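Local coordinates for ubiquitin-conjugating enzyme-like protein (Leishmania mexicana, PDB 6ZM3) that probably serves as an E2-like ubiquitin-conjugating enzyme variant of the UEV type, pairing with a conjugating enzyme to build ubiquitin chains, at residues 74-79 with 96-101; 43-48 with 66-71; 30-35 with 115-120; 60-65 with 81-86. One frame throughout, in Å; residues are numbered along the deposited sequence.

How the contacts relate
The four contacts illustrate how a UBC fold is held together around one antiparallel sheet, whose strands run 30-34, 44-50, 61-67 and 78-81 across it as well as along the chain. Contact 3 closes the longest loop, setting the edge strand against helix 113-125, and the other three are nested within it. Contact 2 joins the two central strands and closes before contact 1 opens at the far edge, while contact 4 shares strand 61-67 with contact 2 and crosses both along the chain. Centres lie about 10 Å (contacts 2 and 3) to 16 Å (contacts 1 and 4) apart. I79 and L117 both pack on L64, so contacts 1, 3 and 4 share one core.

Contact 1. Residues 74-79 with 96-101; sequences KVPPHI and VNREKF
R98 reaches over to P76 and H78 while V96 lies against I79, and these pairs fasten the long loop ahead of helix 102-105 to the last strand of the UBC fold and to the proline-rich turn that leads into it, the PxxPP element of E2 proteins. V96 N donates a hydrogen bond to I79 O at 2.8 Å, almost straight (171°) and nearly along the C=O axis. A water bridges the same two residues, accepting from I79 N at 3.0 Å and donating to V96 O at 3.1 Å. A second water donates to P77 O, but its approach to R98 NE is too short to be trusted. The apolar part is the I79 and V96 pair: their side chains run side by side in the same direction, CG2 to CG2 3.8 Å apart, and F104 of helix 102-105 touches both. The third kind of contact surrounds the R98 guanidinium. P76 CD lies over one of its faces, 3.3 Å from NH2, and V75 CG2 meets its edge. The H78 imidazole approaches obliquely, CE1 3.1 Å from R98 NH2, with ring and guanidinium planes 25° apart. Next to R98 the loop is braced by an Asx turn, in which N97 OD1 accepts from E99 N at 2.8 Å while N97 ND2 is hydrogen-bonded to D91 OD1.

Contact 2. Residues 43-48 with 66-71; sequences HYWNGT and IYCDEN
Y44 and Y67 lay their rings on each other as an offset stack, centroids 4.7 Å apart and planes only 17° from parallel. The overlap is partial, with Y44 CZ 3.5 Å from Y67 CD1: Y67 CD1 lies over the Y44 ring toward its rim, and Y44 OH over the Y67 ring toward its rim. The two rings leave their backbones differently, CG of Y44 anti to its carbonyl carbon (chi1 -78°) and CG of Y67 anti to its backbone N (chi1 180°). The second face of the Y67 ring has D69 N above its centre, while H43 runs alongside Y67 in the same direction. The rings rise from the beta hairpin of strands 44-50 and 61-67 in the UBC sheet, where Y44 and Y67 form a non-hydrogen-bonded pair and W45 and I66 the adjacent hydrogen-bonded one. The latter exchange two backbone hydrogen bonds, W45 N to I66 O and I66 N to W45 O, both 2.8 Å, and C68 N to H43 O at 2.9 Å adds a third. On the W45 face, CB of W45 meets CB of I66 at 4.0 Å, and I66 CD1 fills the hollow beside G47, 4.4 Å from its CA. C68 SG makes an oblique sulfur-aromatic contact with W45, 4.2 Å from CD1. Indole NE1 is hydrogen-bonded to F42 O, and helices 9-22 and 113-125 bring L13, L17 and M113 against this bulky face.

Contact 3. Residues 30-35 with 115-120; sequences VSVGLR and LCLSEL
L117 of helix 113-125 is the bump that V30 and V32 of the edge strand receive, one valine toward its root and the other toward its tip. On the tight side, V30 CG1 stands 3.3 Å from L117 CB, and V32 CG2 is 3.5 Å from L117 CD1, both closer than ordinary van der Waals contact. L117 CD1 comes within 3.3 Å of S31 O, so the leucine tip rests partly on the strand backbone. Its CG is anti to the carbonyl carbon (chi1 -62°), and from there the branch crosses both valines obliquely. The looser half begins one residue on. V30 CG2 reaches S118 N at 3.9 Å, while S118 OG is modelled in two positions and contributes little. The CB of S31 is directed away from the helix, and its side chain packs on a polar side chain of the other protein chain. The helix runs roughly antiparallel to the strand, their axes 149° apart in direction and 7.9 Å at closest, as it lies across one face of the UBC sheet. Around this contact W45 of strand 44-50 touches V32, L64 of strand 61-67 packs on L117, and I79 of strand 78-81 meets C116 and L120.

Contact 4. Residues 60-65 with 81-86; sequences RILSLE and FLSKVN
S63 and S83 anchor a mixed polar and apolar contact at the point where strand 61-67 and the loop after strand 78-81 part company in the UBC sheet. The last regular pairing is L64 with F81, an antiparallel non-hydrogen-bonded pair. Here L64 CD2 presses on the middle of the F81 ring in a CH-pi contact, 3.5 Å from the centroid and 3° off the normal. L64 and F81 lie side by side, pointing the same way, with L64 CG anti to the carbonyl carbon (chi1 -60°). V85 CG2 covers the ring's opposite face, nearer the rim, and V85 CG1 lies 4.0 Å from L62 CD1. Beyond that pair, S63 becomes the polar hub. Its O accepts from L82 N at 2.7 Å and from S83 N at 3.2 Å, both donors tilted from the carbonyl plane. S83 OG in turn accepts from S63 N at 3.0 Å in a nearly straight hydrogen bond (N-H...O 168°). At the margin, a water donates to K84 O and accepts weakly from R60 NH1, and E65 forms salt bridges with R35 and R80. A serine hydroxyl thus stands in for a strand carbonyl, satisfying a buried backbone N-H as the chain turns away from the sheet.

Contact 1. Residues 74-79 with 96-101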
loop_
_atom_site.group_PDB
_atom_site.type_symbol
_atom_site.label_atom_id
_atom_site.label_comp_id
_atom_site.label_asym_id
_atom_site.label_seq_id
_atom_site.Cartn_x
_atom_site.Cartn_y
_atom_site.Cartn_z
ATOM N N LYS B 74 -1.712 23.411 -19.373
ATOM C CA LYS B 74 -1.015 24.633 -19.775
ATOM C C LYS B 74 0.213 24.812 -18.884
ATOM O O LYS B 74 1.296 25.147 -19.372
ATOM C CB LYS B 74 -1.926 25.861 -19.792
ATOM C CG LYS B 74 -2.776 25.988 -21.054
ATOM C CD LYS B 74 -3.314 27.388 -21.310
ATOM C CE LYS B 74 -4.723 27.618 -20.802
ATOM N NZ LYS B 74 -4.787 27.665 -19.320
ATOM N N VAL B 75 0.026 24.490 -17.600
ATOM C CA VAL B 75 1.118 24.371 -16.639
ATOM C C VAL B 75 1.209 22.910 -16.190
ATOM O O VAL B 75 0.258 22.147 -16.358
ATOM C CB VAL B 75 0.912 25.328 -15.451
ATOM C CG1 VAL B 75 0.802 26.774 -15.900
ATOM C CG2 VAL B 75 -0.294 24.939 -14.612
ATOM N N PRO B 76 2.346 22.433 -15.625
ATOM C CA PRO B 76 2.501 21.005 -15.349
ATOM C C PRO B 76 1.551 20.517 -14.250
ATOM O O PRO B 76 1.010 21.317 -13.486
ATOM C CB PRO B 76 3.982 20.880 -14.923
ATOM C CG PRO B 76 4.627 22.179 -15.400
ATOM C CD PRO B 76 3.533 23.212 -15.233
ATOM N N PRO B 77 1.319 19.185 -14.129
ATOM C CA PRO B 77 0.587 18.650 -12.990
ATOM C C PRO B 77 1.468 18.775 -11.745
ATOM O O PRO B 77 2.700 18.801 -11.844
ATOM C CB PRO B 77 0.445 17.157 -13.316
ATOM C CG PRO B 77 1.550 16.828 -14.302
ATOM C CD PRO B 77 1.847 18.132 -15.005
ATOM N N HIS B 78 0.824 18.816 -10.583
ATOM C CA HIS B 78 1.526 18.780 -9.303
ATOM C C HIS B 78 1.655 17.327 -8.884
ATOM O O HIS B 78 0.627 16.677 -8.707
ATOM C CB HIS B 78 0.747 19.605 -8.273
ATOM C CG HIS B 78 0.456 20.987 -8.756
ATOM N ND1 HIS B 78 1.454 21.915 -8.983
ATOM C CD2 HIS B 78 -0.705 21.603 -9.072
ATOM C CE1 HIS B 78 0.920 23.042 -9.396
ATOM N NE2 HIS B 78 -0.404 22.877 -9.462
ATOM N N ILE B 79 2.897 16.837 -8.799
ATOM C CA ILE B 79 3.209 15.456 -8.474
ATOM C C ILE B 79 3.928 15.454 -7.121
ATOM O O ILE B 79 4.919 16.164 -6.935
ATOM C CB ILE B 79 4.036 14.789 -9.598
ATOM C CG1 ILE B 79 3.392 14.970 -10.986
ATOM C CG2 ILE B 79 4.354 13.322 -9.308
ATOM C CD1 ILE B 79 3.958 14.020 -12.048
ATOM N N VAL B 96 7.567 16.929 -6.407
ATOM C CA VAL B 96 8.447 16.953 -7.576
ATOM C C VAL B 96 8.666 18.419 -7.923
ATOM O O VAL B 96 7.727 19.144 -8.164
ATOM C CB VAL B 96 7.882 16.141 -8.759
ATOM C CG1 VAL B 96 8.717 16.265 -10.030
ATOM C CG2 VAL B 96 7.782 14.669 -8.392
ATOM N N ASN B 97 9.928 18.849 -7.816
ATOM C CA ASN B 97 10.383 20.228 -7.967
ATOM C C ASN B 97 10.306 20.666 -9.431
ATOM O O ASN B 97 10.883 20.016 -10.293
ATOM C CB ASN B 97 11.842 20.294 -7.479
ATOM C CG ASN B 97 12.359 21.707 -7.441
ATOM O OD1 ASN B 97 12.569 22.296 -8.490
ATOM N ND2 ASN B 97 12.543 22.245 -6.249
ATOM N N ARG B 98 9.678 21.813 -9.664
ATOM C CA ARG B 98 9.329 22.312 -10.987
ATOM C C ARG B 98 10.532 22.889 -11.737
ATOM O O ARG B 98 10.487 23.023 -12.962
ATOM C CB ARG B 98 8.157 23.285 -10.868
ATOM C CG ARG B 98 6.814 22.570 -10.780
ATOM C CD ARG B 98 5.705 23.435 -10.198
ATOM N NE ARG B 98 4.408 23.099 -10.780
ATOM C CZ ARG B 98 3.688 23.874 -11.596
ATOM N NH1 ARG B 98 4.120 25.080 -11.932
ATOM N NH2 ARG B 98 2.529 23.437 -12.069
ATOM N N GLU B 99 11.615 23.193 -11.009
ATOM C CA GLU B 99 12.815 23.732 -11.636
ATOM C C GLU B 99 13.862 22.634 -11.824
ATOM O O GLU B 99 14.800 22.796 -12.598
ATOM C CB GLU B 99 13.347 24.948 -10.863
ATOM C CG GLU B 99 12.265 25.979 -10.555
ATOM C CD GLU B 99 12.622 27.452 -10.723
ATOM O OE1 GLU B 99 13.369 27.986 -9.870
ATOM O OE2 GLU B 99 12.132 28.076 -11.695
ATOM N N LYS B 100 13.727 21.524 -11.091
ATOM C CA LYS B 100 14.741 20.475 -11.121
ATOM C C LYS B 100 14.314 19.282 -11.974
ATOM O O LYS B 100 15.177 18.514 -12.400
ATOM C CB LYS B 100 15.088 19.986 -9.713
ATOM C CG LYS B 100 15.842 20.997 -8.855
ATOM C CD LYS B 100 15.830 20.664 -7.377
ATOM C CE LYS B 100 16.767 21.556 -6.590
ATOM N NZ LYS B 100 17.172 20.917 -5.315
ATOM N N PHE B 101 13.002 19.054 -12.147
ATOM C CA PHE B 101 12.603 17.921 -12.984
ATOM C C PHE B 101 12.608 18.399 -14.436
ATOM O O PHE B 101 11.841 19.297 -14.756
ATOM C CB PHE B 101 11.216 17.397 -12.574
ATOM C CG PHE B 101 10.745 16.135 -13.271
ATOM C CD1 PHE B 101 11.632 15.136 -13.640
ATOM C CD2 PHE B 101 9.406 15.964 -13.583
ATOM C CE1 PHE B 101 11.202 13.988 -14.291
ATOM C CE2 PHE B 101 8.979 14.820 -14.248
ATOM C CZ PHE B 101 9.871 13.830 -14.584
HETATM O O HOH W 1 4.096 20.712 -10.839
HETATM O O HOH W 2 4.713 19.219 -8.694
#

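Contact 2. Residues 43-48 with 66-71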
loop_
_atom_site.group_PDB
_atom_site.type_symbol
_atom_site.label_atom_id
_atom_site.label_comp_id
_atom_site.label_asym_id
_atom_site.label_seq_id
_atom_site.Cartn_x
_atom_site.Cartn_y
_atom_site.Cartn_z
ATOM N N HIS B 43 -9.662 15.866 -10.832
ATOM C CA HIS B 43 -8.629 16.685 -10.222
ATOM C C HIS B 43 -7.465 15.818 -9.747
ATOM O O HIS B 43 -6.308 16.119 -10.020
ATOM C CB HIS B 43 -9.233 17.522 -9.083
ATOM C CG HIS B 43 -10.122 18.618 -9.548
ATOM N ND1 HIS B 43 -9.632 19.826 -10.007
ATOM C CD2 HIS B 43 -11.464 18.709 -9.591
ATOM C CE1 HIS B 43 -10.638 20.616 -10.306
ATOM N NE2 HIS B 43 -11.766 19.939 -10.055
ATOM N N TYR B 44 -7.758 14.696 -9.078
ATOM C CA TYR B 44 -6.697 13.914 -8.474
ATOM C C TYR B 44 -6.547 12.540 -9.112
ATOM O O TYR B 44 -7.555 11.865 -9.330
ATOM C CB TYR B 44 -6.949 13.777 -6.971
ATOM C CG TYR B 44 -6.564 15.035 -6.223
ATOM C CD1 TYR B 44 -5.242 15.281 -5.878
ATOM C CD2 TYR B 44 -7.512 15.980 -5.881
ATOM C CE1 TYR B 44 -4.877 16.435 -5.199
ATOM C CE2 TYR B 44 -7.167 17.132 -5.181
ATOM C CZ TYR B 44 -5.846 17.361 -4.844
ATOM O OH TYR B 44 -5.478 18.507 -4.191
ATOM N N TRP B 45 -5.282 12.154 -9.327
ATOM C CA TRP B 45 -4.897 10.873 -9.874
ATOM C C TRP B 45 -3.911 10.186 -8.942
ATOM O O TRP B 45 -3.087 10.844 -8.313
ATOM C CB TRP B 45 -4.308 11.068 -11.285
ATOM C CG TRP B 45 -5.262 11.713 -12.240
ATOM C CD1 TRP B 45 -5.721 12.996 -12.217
ATOM C CD2 TRP B 45 -5.849 11.099 -13.404
ATOM N NE1 TRP B 45 -6.591 13.214 -13.251
ATOM C CE2 TRP B 45 -6.698 12.054 -13.988
ATOM C CE3 TRP B 45 -5.775 9.816 -13.957
ATOM C CZ2 TRP B 45 -7.410 11.806 -15.165
ATOM C CZ3 TRP B 45 -6.528 9.548 -15.080
ATOM C CH2 TRP B 45 -7.324 10.532 -15.684
ATOM N N ASN B 46 -4.010 8.866 -8.864
ATOM C CA ASN B 46 -3.073 8.041 -8.137
ATOM C C ASN B 46 -2.003 7.698 -9.151
ATOM O O ASN B 46 -2.348 7.448 -10.292
ATOM C CB ASN B 46 -3.697 6.722 -7.676
ATOM C CG ASN B 46 -4.778 6.845 -6.627
ATOM O OD1 ASN B 46 -4.891 7.856 -5.957
ATOM N ND2 ASN B 46 -5.578 5.804 -6.467
ATOM N N GLY B 47 -0.729 7.699 -8.734
ATOM C CA GLY B 47 0.343 7.218 -9.584
ATOM C C GLY B 47 1.136 6.115 -8.893
ATOM O O GLY B 47 1.267 6.059 -7.662
ATOM N N THR B 48 1.612 5.194 -9.711
ATOM C CA THR B 48 2.517 4.159 -9.282
ATOM C C THR B 48 3.748 4.209 -10.170
ATOM O O THR B 48 3.595 4.237 -11.397
ATOM C CB THR B 48 1.868 2.770 -9.426
ATOM O OG1 THR B 48 0.672 2.807 -8.645
ATOM C CG2 THR B 48 2.771 1.642 -8.966
ATOM N N ILE B 66 -1.214 12.877 -7.903
ATOM C CA ILE B 66 -1.182 13.852 -8.983
ATOM C C ILE B 66 -2.400 14.759 -8.885
ATOM O O ILE B 66 -3.549 14.306 -8.819
ATOM C CB ILE B 66 -1.017 13.199 -10.371
ATOM C CG1 ILE B 66 0.143 12.200 -10.329
ATOM C CG2 ILE B 66 -0.791 14.304 -11.421
ATOM C CD1 ILE B 66 0.267 11.221 -11.497
ATOM N N TYR B 67 -2.128 16.065 -8.899
ATOM C CA TYR B 67 -3.163 17.074 -8.925
ATOM C C TYR B 67 -3.088 17.818 -10.255
ATOM O O TYR B 67 -2.049 18.386 -10.554
ATOM C CB TYR B 67 -2.913 18.072 -7.800
ATOM C CG TYR B 67 -3.901 19.202 -7.681
ATOM C CD1 TYR B 67 -5.261 18.994 -7.835
ATOM C CD2 TYR B 67 -3.474 20.487 -7.374
ATOM C CE1 TYR B 67 -6.178 20.014 -7.701
ATOM C CE2 TYR B 67 -4.384 21.527 -7.237
ATOM C CZ TYR B 67 -5.737 21.293 -7.407
ATOM O OH TYR B 67 -6.652 22.291 -7.280
ATOM N N CYS B 68 -4.167 17.765 -11.046
ATOM C CA CYS B 68 -4.305 18.595 -12.241
ATOM C C CYS B 68 -5.245 19.766 -11.945
ATOM O O CYS B 68 -6.461 19.607 -11.852
ATOM C CB CYS B 68 -4.770 17.770 -13.447
ATOM S SG CYS B 68 -3.778 16.304 -13.804
ATOM N N ASP B 69 -4.674 20.967 -11.755
ATOM C CA ASP B 69 -5.468 22.117 -11.348
ATOM C C ASP B 69 -6.155 22.758 -12.558
ATOM O O ASP B 69 -6.122 22.211 -13.658
ATOM C CB ASP B 69 -4.638 23.100 -10.515
ATOM C CG ASP B 69 -3.578 23.859 -11.297
ATOM O OD1 ASP B 69 -3.082 23.327 -12.355
ATOM O OD2 ASP B 69 -3.230 24.972 -10.825
ATOM N N GLU B 70 -6.787 23.914 -12.327
ATOM C CA GLU B 70 -7.489 24.695 -13.345
ATOM C C GLU B 70 -6.707 24.802 -14.653
ATOM O O GLU B 70 -7.323 24.861 -15.718
ATOM C CB GLU B 70 -7.597 26.180 -12.997
ATOM C CG GLU B 70 -8.557 26.523 -11.889
ATOM C CD GLU B 70 -7.810 26.988 -10.649
ATOM O OE1 GLU B 70 -6.971 27.908 -10.763
ATOM O OE2 GLU B 70 -8.071 26.440 -9.580
ATOM N N ASN B 71 -5.372 24.905 -14.571
ATOM C CA ASN B 71 -4.596 25.312 -15.731
ATOM C C ASN B 71 -3.901 24.128 -16.400
ATOM O O ASN B 71 -3.233 24.333 -17.400
ATOM C CB ASN B 71 -3.702 26.531 -15.445
ATOM C CG ASN B 71 -4.472 27.772 -15.032
ATOM O OD1 ASN B 71 -4.037 28.523 -14.171
ATOM N ND2 ASN B 71 -5.616 28.021 -15.642
#

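Contact 3. Residues 30-35 with 115-120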
loop_
_atom_site.group_PDB
_atom_site.type_symbol
_atom_site.label_atom_id
_atom_site.label_comp_id
_atom_site.label_asym_id
_atom_site.label_seq_id
_atom_site.Cartn_x
_atom_site.Cartn_y
_atom_site.Cartn_z
ATOM N N VAL B 30 4.925 1.547 -14.751
ATOM C CA VAL B 30 4.339 2.829 -14.379
ATOM C C VAL B 30 2.816 2.791 -14.562
ATOM O O VAL B 30 2.304 2.143 -15.481
ATOM C CB VAL B 30 5.015 3.962 -15.177
ATOM C CG1 VAL B 30 4.130 5.168 -15.388
ATOM C CG2 VAL B 30 6.352 4.389 -14.596
ATOM N N SER B 31 2.068 3.496 -13.697
ATOM C CA SER B 31 0.615 3.483 -13.820
ATOM C C SER B 31 -0.007 4.730 -13.222
ATOM O O SER B 31 0.503 5.241 -12.215
ATOM C CB SER B 31 0.042 2.269 -13.160
ATOM O OG SER B 31 -1.325 2.207 -13.485
ATOM N N VAL B 32 -1.099 5.184 -13.851
ATOM C CA VAL B 32 -1.861 6.331 -13.384
ATOM C C VAL B 32 -3.328 5.963 -13.490
ATOM O O VAL B 32 -3.734 5.274 -14.424
ATOM C CB VAL B 32 -1.580 7.592 -14.227
ATOM C CG1 VAL B 32 -2.140 8.844 -13.587
ATOM C CG2 VAL B 32 -0.113 7.769 -14.563
ATOM N N GLY B 33 -4.134 6.532 -12.598
ATOM C CA GLY B 33 -5.541 6.187 -12.559
ATOM C C GLY B 33 -6.262 7.176 -11.662
ATOM O O GLY B 33 -5.631 7.815 -10.815
ATOM N N LEU B 34 -7.568 7.313 -11.899
ATOM C CA LEU B 34 -8.386 8.313 -11.215
ATOM C C LEU B 34 -8.387 7.968 -9.720
ATOM O O LEU B 34 -8.541 6.802 -9.371
ATOM C CB LEU B 34 -9.786 8.196 -11.837
ATOM C CG LEU B 34 -10.654 9.446 -11.951
ATOM C CD1 LEU B 34 -9.873 10.653 -12.474
ATOM C CD2 LEU B 34 -11.841 9.182 -12.875
ATOM N N ARG B 35 -8.184 8.977 -8.855
ATOM C CA ARG B 35 -8.123 8.748 -7.420
ATOM C C ARG B 35 -9.510 8.487 -6.836
ATOM O O ARG B 35 -9.709 7.489 -6.129
ATOM C CB ARG B 35 -7.451 9.905 -6.681
ATOM C CG ARG B 35 -7.307 9.616 -5.187
ATOM C CD ARG B 35 -6.793 10.804 -4.405
ATOM N NE ARG B 35 -7.836 11.763 -4.155
ATOM C CZ ARG B 35 -7.645 12.914 -3.536
ATOM N NH1 ARG B 35 -6.423 13.246 -3.152
ATOM N NH2 ARG B 35 -8.670 13.724 -3.320
ATOM N N LEU B 115 3.623 9.856 -19.050
ATOM C CA LEU B 115 4.990 10.181 -19.451
ATOM C C LEU B 115 5.764 10.817 -18.282
ATOM O O LEU B 115 6.939 10.507 -18.096
ATOM C CB LEU B 115 4.968 11.048 -20.723
ATOM C CG LEU B 115 6.320 11.354 -21.390
ATOM C CD1 LEU B 115 7.148 10.101 -21.669
ATOM C CD2 LEU B 115 6.099 12.134 -22.674
ATOM N N CYS B 116 5.116 11.667 -17.483
ATOM C CA CYS B 116 5.765 12.241 -16.296
ATOM C C CYS B 116 6.301 11.132 -15.400
ATOM O O CYS B 116 7.460 11.190 -14.962
ATOM C CB CYS B 116 4.871 13.152 -15.449
ATOM S SG CYS B 116 4.378 14.719 -16.207
ATOM N N LEU B 117 5.474 10.100 -15.166
ATOM C CA LEU B 117 5.902 8.985 -14.336
ATOM C C LEU B 117 7.009 8.151 -14.990
ATOM O O LEU B 117 7.946 7.735 -14.292
ATOM C CB LEU B 117 4.696 8.126 -13.922
ATOM C CG LEU B 117 3.597 8.781 -13.087
ATOM C CD1 LEU B 117 2.676 7.700 -12.486
ATOM C CD2 LEU B 117 4.153 9.640 -11.954
ATOM N N SER B 118 6.927 7.862 -16.313
ATOM C CA SER B 118 8.010 7.151 -16.971
ATOM C C SER B 118 9.314 7.920 -16.813
ATOM O O SER B 118 10.350 7.301 -16.642
ATOM C CB SER B 118 7.741 6.854 -18.427
ATOM O OG SER B 118 7.298 5.522 -18.551
ATOM N N GLU B 119 9.216 9.253 -16.897
ATOM C CA GLU B 119 10.349 10.168 -16.814
ATOM C C GLU B 119 10.900 10.272 -15.387
ATOM O O GLU B 119 12.119 10.407 -15.226
ATOM C CB GLU B 119 10.038 11.528 -17.437
ATOM C CG GLU B 119 9.895 11.480 -18.967
ATOM C CD GLU B 119 11.183 11.210 -19.726
ATOM O OE1 GLU B 119 12.182 11.866 -19.395
ATOM O OE2 GLU B 119 11.215 10.290 -20.580
ATOM N N LEU B 120 10.032 10.214 -14.363
ATOM C CA LEU B 120 10.515 10.044 -12.992
ATOM C C LEU B 120 11.201 8.693 -12.795
ATOM O O LEU B 120 12.218 8.583 -12.097
ATOM C CB LEU B 120 9.360 10.276 -12.016
ATOM C CG LEU B 120 8.952 11.734 -11.906
ATOM C CD1 LEU B 120 7.614 11.896 -11.191
ATOM C CD2 LEU B 120 10.049 12.513 -11.169
#

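Contact 4. Residues 60-65 with 81-86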
loop_
_atom_site.group_PDB
_atom_site.type_symbol
_atom_site.label_atom_id
_atom_site.label_comp_id
_atom_site.label_asym_id
_atom_site.label_seq_id
_atom_site.Cartn_x
_atom_site.Cartn_y
_atom_site.Cartn_z
ATOM N N ARG B 60 10.692 -1.486 -5.881
ATOM C CA ARG B 60 9.851 -0.838 -4.891
ATOM C C ARG B 60 8.563 -0.381 -5.575
ATOM O O ARG B 60 8.600 0.234 -6.653
ATOM C CB ARG B 60 10.508 0.371 -4.211
ATOM C CG ARG B 60 11.712 0.020 -3.335
ATOM C CD ARG B 60 12.444 1.212 -2.768
ATOM N NE ARG B 60 13.474 0.794 -1.813
ATOM C CZ ARG B 60 13.763 1.472 -0.711
ATOM N NH1 ARG B 60 13.146 2.608 -0.457
ATOM N NH2 ARG B 60 14.676 1.027 0.131
ATOM N N ILE B 61 7.425 -0.603 -4.892
ATOM C CA ILE B 61 6.144 -0.101 -5.386
ATOM C C ILE B 61 5.938 1.299 -4.830
ATOM O O ILE B 61 5.595 1.459 -3.668
ATOM C CB ILE B 61 4.989 -1.078 -5.029
ATOM C CG1 ILE B 61 5.224 -2.416 -5.730
ATOM C CG2 ILE B 61 3.638 -0.503 -5.445
ATOM C CD1 ILE B 61 4.454 -3.572 -5.143
ATOM N N LEU B 62 6.282 2.324 -5.624
ATOM C CA LEU B 62 6.253 3.682 -5.109
ATOM C C LEU B 62 4.940 4.359 -5.507
ATOM O O LEU B 62 4.584 4.408 -6.683
ATOM C CB LEU B 62 7.490 4.409 -5.669
ATOM C CG LEU B 62 8.841 3.729 -5.423
ATOM C CD1 LEU B 62 9.934 4.495 -6.154
ATOM C CD2 LEU B 62 9.191 3.655 -3.930
ATOM N N SER B 63 4.276 5.010 -4.539
ATOM C CA SER B 63 2.980 5.637 -4.738
ATOM C C SER B 63 3.160 7.152 -4.822
ATOM O O SER B 63 3.962 7.724 -4.075
ATOM C CB SER B 63 1.977 5.298 -3.632
ATOM O OG SER B 63 1.575 3.910 -3.691
ATOM N N LEU B 64 2.381 7.761 -5.717
ATOM C CA LEU B 64 2.375 9.204 -5.927
ATOM C C LEU B 64 0.948 9.730 -5.970
ATOM O O LEU B 64 0.003 8.998 -6.295
ATOM C CB LEU B 64 3.077 9.485 -7.263
ATOM C CG LEU B 64 4.522 9.011 -7.362
ATOM C CD1 LEU B 64 4.616 7.641 -8.059
ATOM C CD2 LEU B 64 5.346 10.067 -8.127
ATOM N N GLU B 65 0.784 11.022 -5.691
ATOM C CA GLU B 65 -0.477 11.684 -5.924
ATOM C C GLU B 65 -0.234 12.746 -6.991
ATOM O O GLU B 65 0.838 13.379 -6.972
ATOM C CB GLU B 65 -0.926 12.395 -4.656
ATOM C CG GLU B 65 -2.279 13.060 -4.796
ATOM C CD GLU B 65 -2.924 13.292 -3.438
ATOM O OE1 GLU B 65 -3.740 12.419 -2.988
ATOM O OE2 GLU B 65 -2.593 14.325 -2.829
ATOM N N PHE B 81 5.458 12.539 -4.277
ATOM C CA PHE B 81 5.649 11.157 -3.870
ATOM C C PHE B 81 4.992 10.956 -2.507
ATOM O O PHE B 81 5.155 11.790 -1.607
ATOM C CB PHE B 81 7.127 10.777 -3.813
ATOM C CG PHE B 81 7.751 10.373 -5.127
ATOM C CD1 PHE B 81 8.253 11.341 -5.996
ATOM C CD2 PHE B 81 7.872 9.038 -5.478
ATOM C CE1 PHE B 81 8.839 10.966 -7.195
ATOM C CE2 PHE B 81 8.477 8.667 -6.661
ATOM C CZ PHE B 81 8.972 9.638 -7.509
ATOM N N LEU B 82 4.264 9.845 -2.367
ATOM C CA LEU B 82 3.739 9.432 -1.070
ATOM C C LEU B 82 4.730 8.489 -0.401
ATOM O O LEU B 82 4.893 8.547 0.822
ATOM C CB LEU B 82 2.390 8.737 -1.240
ATOM C CG LEU B 82 1.253 9.604 -1.782
ATOM C CD1 LEU B 82 -0.063 8.837 -1.705
ATOM C CD2 LEU B 82 1.130 10.916 -1.031
ATOM N N SER B 83 5.324 7.578 -1.199
ATOM C CA SER B 83 6.460 6.781 -0.795
ATOM C C SER B 83 7.698 7.668 -0.744
ATOM O O SER B 83 7.987 8.340 -1.726
ATOM C CB SER B 83 6.693 5.657 -1.783
ATOM O OG SER B 83 5.562 4.790 -1.884
ATOM N N LYS B 84 8.461 7.580 0.352
ATOM C CA LYS B 84 9.705 8.320 0.537
ATOM C C LYS B 84 10.783 7.861 -0.449
ATOM O O LYS B 84 11.024 6.666 -0.623
ATOM C CB LYS B 84 10.217 8.169 1.974
ATOM C CG LYS B 84 11.095 9.330 2.426
ATOM C CD LYS B 84 11.438 9.298 3.895
ATOM C CE LYS B 84 11.882 10.646 4.409
ATOM N NZ LYS B 84 12.080 10.587 5.874
ATOM N N VAL B 85 11.393 8.847 -1.112
ATOM C CA VAL B 85 12.480 8.620 -2.055
ATOM C C VAL B 85 13.598 9.610 -1.750
ATOM O O VAL B 85 13.341 10.691 -1.202
ATOM C CB VAL B 85 12.018 8.768 -3.522
ATOM C CG1 VAL B 85 11.133 7.601 -3.947
ATOM C CG2 VAL B 85 11.311 10.100 -3.777
ATOM N N ASN B 86 14.814 9.195 -2.130
ATOM C CA ASN B 86 15.976 10.072 -2.258
ATOM C C ASN B 86 16.303 10.212 -3.746
ATOM O O ASN B 86 16.912 9.324 -4.365
ATOM C CB ASN B 86 17.173 9.528 -1.473
ATOM C CG ASN B 86 18.433 10.368 -1.609
ATOM O OD1 ASN B 86 18.361 11.566 -1.913
ATOM N ND2 ASN B 86 19.586 9.737 -1.382
HETATM O O HOH W 3 12.684 5.013 -1.925
#